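Local structure of transcriptional regulatory protein (Bradyrhizobium diazoefficiens, 6G8H) at residues Asp65-Lys70 / Ala83-His88. The protein binds the flavonoid naringenin and probably acts as a TetR-family repressor that recognises DNA through a helix-turn-helix motif and responds to flavonoids. Sequence-based numbering, arbitrary orientation.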
ATOM      1  N   ASP B  65      19.370  -2.035  10.338  1.00 96.29           N
ATOM      2  CA  ASP B  65      19.112  -3.430   9.882  1.00101.25           C
ATOM      3  C   ASP B  65      19.206  -3.594   8.358  1.00 97.28           C
ATOM      4  O   ASP B  65      18.819  -4.695   7.851  1.00 93.59           O
ATOM      5  CB  ASP B  65      17.684  -3.868  10.223  1.00111.25           C
ATOM      6  CG  ASP B  65      17.360  -3.912  11.705  1.00124.73           C
ATOM      7  OD1 ASP B  65      18.255  -3.538  12.539  1.00125.57           O
ATOM      8  OD2 ASP B  65      16.197  -4.317  12.018  1.00121.55           O
ATOM      9  N   LEU B  66      19.586  -2.532   7.636  1.00 92.33           N
ATOM     10  CA  LEU B  66      19.661  -2.576   6.160  1.00 92.89           C
ATOM     11  C   LEU B  66      21.129  -2.643   5.772  1.00 98.05           C
ATOM     12  O   LEU B  66      21.913  -1.858   6.284  1.00 99.76           O
ATOM     13  CB  LEU B  66      18.957  -1.345   5.590  1.00 92.39           C
ATOM     14  CG  LEU B  66      17.651  -1.568   4.820  1.00 92.79           C
ATOM     15  CD1 LEU B  66      16.886  -2.782   5.317  1.00 93.07           C
ATOM     16  CD2 LEU B  66      16.784  -0.320   4.848  1.00 90.54           C
ATOM     17  N   PRO B  67      21.568  -3.593   4.917  1.00103.30           N
ATOM     18  CA  PRO B  67      22.969  -3.628   4.499  1.00107.39           C
ATOM     19  C   PRO B  67      23.345  -2.319   3.799  1.00108.38           C
ATOM     20  O   PRO B  67      22.425  -1.573   3.399  1.00100.30           O
ATOM     21  CB  PRO B  67      23.060  -4.810   3.520  1.00111.70           C
ATOM     22  CG  PRO B  67      21.617  -5.082   3.111  1.00108.55           C
ATOM     23  CD  PRO B  67      20.773  -4.660   4.294  1.00104.22           C
ATOM     24  N   VAL B  68      24.649  -2.016   3.720  1.00113.53           N
ATOM     25  CA  VAL B  68      25.139  -0.995   2.746  1.00115.55           C
ATOM     26  C   VAL B  68      25.747  -1.799   1.609  1.00105.54           C
ATOM     27  O   VAL B  68      26.748  -2.494   1.796  1.00101.33           O
ATOM     28  CB  VAL B  68      26.109   0.058   3.317  1.00115.88           C
ATOM     29  CG1 VAL B  68      26.092   1.324   2.464  1.00113.33           C
ATOM     30  CG2 VAL B  68      25.775   0.394   4.762  1.00114.12           C
ATOM     31  N   PRO B  69      25.089  -1.809   0.429  1.00 94.57           N
ATOM     32  CA  PRO B  69      25.454  -2.748  -0.616  1.00 96.94           C
ATOM     33  C   PRO B  69      26.852  -2.370  -1.110  1.00 94.26           C
ATOM     34  O   PRO B  69      27.141  -1.205  -1.236  1.00 93.94           O
ATOM     35  CB  PRO B  69      24.360  -2.576  -1.673  1.00 94.83           C
ATOM     36  CG  PRO B  69      23.244  -1.893  -0.929  1.00 93.74           C
ATOM     37  CD  PRO B  69      23.955  -0.966   0.032  1.00 93.64           C
ATOM     38  N   LYS B  70      27.684  -3.388  -1.291  1.00 93.71           N
ATOM     39  CA  LYS B  70      29.055  -3.298  -1.835  1.00 88.27           C
ATOM     40  C   LYS B  70      29.008  -4.011  -3.185  1.00 89.17           C
ATOM     41  O   LYS B  70      28.506  -5.149  -3.282  1.00 95.05           O
ATOM     42  CB  LYS B  70      30.060  -3.923  -0.865  1.00 91.09           C
ATOM     43  CG  LYS B  70      30.429  -3.055   0.336  1.00 97.26           C
ATOM     44  CD  LYS B  70      30.367  -3.769   1.679  1.00104.93           C
ATOM     45  CE  LYS B  70      31.277  -4.977   1.811  1.00109.64           C
ATOM     46  NZ  LYS B  70      32.688  -4.567   1.997  1.00118.87           N
ATOM     47  N   ALA B  83      16.992  -5.989  -1.201  1.00 64.23           N
ATOM     48  CA  ALA B  83      15.573  -6.327  -1.435  1.00 59.73           C
ATOM     49  C   ALA B  83      15.081  -7.210  -0.294  1.00 62.16           C
ATOM     50  O   ALA B  83      13.984  -6.937   0.233  1.00 62.51           O
ATOM     51  CB  ALA B  83      15.416  -7.027  -2.754  1.00 59.75           C
ATOM     52  N   ARG B  84      15.856  -8.241   0.065  1.00 65.01           N
ATOM     53  CA  ARG B  84      15.444  -9.234   1.083  1.00 66.77           C
ATOM     54  C   ARG B  84      15.269  -8.535   2.429  1.00 68.59           C
ATOM     55  O   ARG B  84      14.254  -8.757   3.065  1.00 76.78           O
ATOM     56  CB  ARG B  84      16.432 -10.399   1.139  1.00 69.70           C
ATOM     57  CG  ARG B  84      15.909 -11.596   1.922  1.00 74.88           C
ATOM     58  CD  ARG B  84      16.888 -12.750   2.025  1.00 77.03           C
ATOM     59  NE  ARG B  84      17.255 -13.302   0.729  1.00 77.29           N
ATOM     60  CZ  ARG B  84      18.426 -13.140   0.121  1.00 78.02           C
ATOM     61  NH1 ARG B  84      19.389 -12.386   0.653  1.00 79.05           N
ATOM     62  NH2 ARG B  84      18.620 -13.730  -1.046  1.00 77.23           N
ATOM     63  N   GLN B  85      16.203  -7.681   2.818  1.00 71.35           N
ATOM     64  CA  GLN B  85      16.142  -6.995   4.124  1.00 76.05           C
ATOM     65  C   GLN B  85      14.981  -6.006   4.106  1.00 74.41           C
ATOM     66  O   GLN B  85      14.327  -5.849   5.150  1.00 79.54           O
ATOM     67  CB  GLN B  85      17.504  -6.369   4.460  1.00 86.53           C
ATOM     68  CG  GLN B  85      18.592  -7.405   4.786  1.00 99.30           C
ATOM     69  CD  GLN B  85      18.183  -8.367   5.889  1.00100.89           C
ATOM     70  OE1 GLN B  85      18.119  -9.578   5.663  1.00 85.48           O
ATOM     71  NE2 GLN B  85      17.850  -7.826   7.068  1.00 96.33           N
ATOM     72  N   TYR B  86      14.710  -5.398   2.950  1.00 71.44           N
ATOM     73  CA  TYR B  86      13.658  -4.358   2.786  1.00 66.51           C
ATOM     74  C   TYR B  86      12.288  -4.985   3.045  1.00 65.27           C
ATOM     75  O   TYR B  86      11.478  -4.390   3.782  1.00 63.92           O
ATOM     76  CB  TYR B  86      13.716  -3.770   1.378  1.00 62.81           C
ATOM     77  CG  TYR B  86      12.593  -2.831   1.029  1.00 62.88           C
ATOM     78  CD1 TYR B  86      12.373  -1.693   1.776  1.00 65.18           C
ATOM     79  CD2 TYR B  86      11.771  -3.051  -0.058  1.00 62.35           C
ATOM     80  CE1 TYR B  86      11.352  -0.807   1.476  1.00 66.78           C
ATOM     81  CE2 TYR B  86      10.775  -2.146  -0.403  1.00 69.00           C
ATOM     82  CZ  TYR B  86      10.556  -1.010   0.368  1.00 67.37           C
ATOM     83  OH  TYR B  86       9.559  -0.097   0.083  1.00 59.48           O
ATOM     84  N   LEU B  87      12.032  -6.146   2.450  1.00 65.54           N
ATOM     85  CA  LEU B  87      10.754  -6.869   2.626  1.00 69.77           C
ATOM     86  C   LEU B  87      10.642  -7.412   4.056  1.00 73.27           C
ATOM     87  O   LEU B  87       9.504  -7.457   4.559  1.00 71.35           O
ATOM     88  CB  LEU B  87      10.658  -8.003   1.607  1.00 70.30           C
ATOM     89  CG  LEU B  87      10.553  -7.580   0.145  1.00 69.20           C
ATOM     90  CD1 LEU B  87      10.209  -8.784  -0.693  1.00 73.54           C
ATOM     91  CD2 LEU B  87       9.505  -6.524  -0.069  1.00 71.32           C
ATOM     92  N   HIS B  88      11.745  -7.838   4.679  1.00 75.64           N
ATOM     93  CA  HIS B  88      11.745  -8.344   6.077  1.00 80.70           C
ATOM     94  C   HIS B  88      11.350  -7.176   6.968  1.00 76.34           C
ATOM     95  O   HIS B  88      10.512  -7.358   7.830  1.00 79.25           O
ATOM     96  CB  HIS B  88      13.053  -9.054   6.479  1.00 89.67           C
ATOM     97  CG  HIS B  88      13.067 -10.483   6.038  1.00107.73           C
ATOM     98  ND1 HIS B  88      12.365 -11.467   6.721  1.00125.49           N
ATOM     99  CD2 HIS B  88      13.624 -11.096   4.960  1.00116.56           C
ATOM    100  CE1 HIS B  88      12.506 -12.627   6.092  1.00130.17           C
ATOM    101  NE2 HIS B  88      13.280 -12.424   5.002  1.00123.44           N
TER
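Gln85 meets the loop residues Asp65, Leu66 and Pro67 with different parts of one side chain, a worked example of how a long polar residue can serve both the greasy and the wet side of a contact. Its aliphatic part does the packing. CB lies 3.7 Å from Leu66 CD1, the two side chains running past each other in opposite directions, and CG comes to 3.5 Å from Pro67 CD, where the proline ring crosses it at a slant. With CG anti to the carbonyl carbon (chi1 -70°) and the chain bent at chi2 (-54°), the amide nitrogen NE2 is brought towards Asp65 O. On the inner side, Leu66 is buried: besides Gln85 its side chain touches Thr89 farther along the same helix, and Thr124 and Arg127 of helix 121-137.

In the all-helical TetR fold, helix 47-64 connects the DNA-binding end to the ligand-binding domain, and this loop follows it, leading into helix 75-91. The contact packs the first residues of the loop against the helix that the loop leads into. The next residue, Tyr86, turns its ring away from the loop into the interior, where its side chain lies about 5 Å from bound R-naringenin and its OH is hydrogen-bonded to Arg158, itself a residue of the flavonoid pocket.

Towards solvent the fit is looser. Gln85 NE2 donates to the backbone O of Asp65 in a fairly straight but weak hydrogen bond, 3.4 Å long with an N-H...O angle of 160°. The Asp65 side chain comes no closer to Gln85 than 5.1 Å, from CB to NE2; its exposed carboxylate lies farther off, where OD2 forms a salt bridge with Arg93.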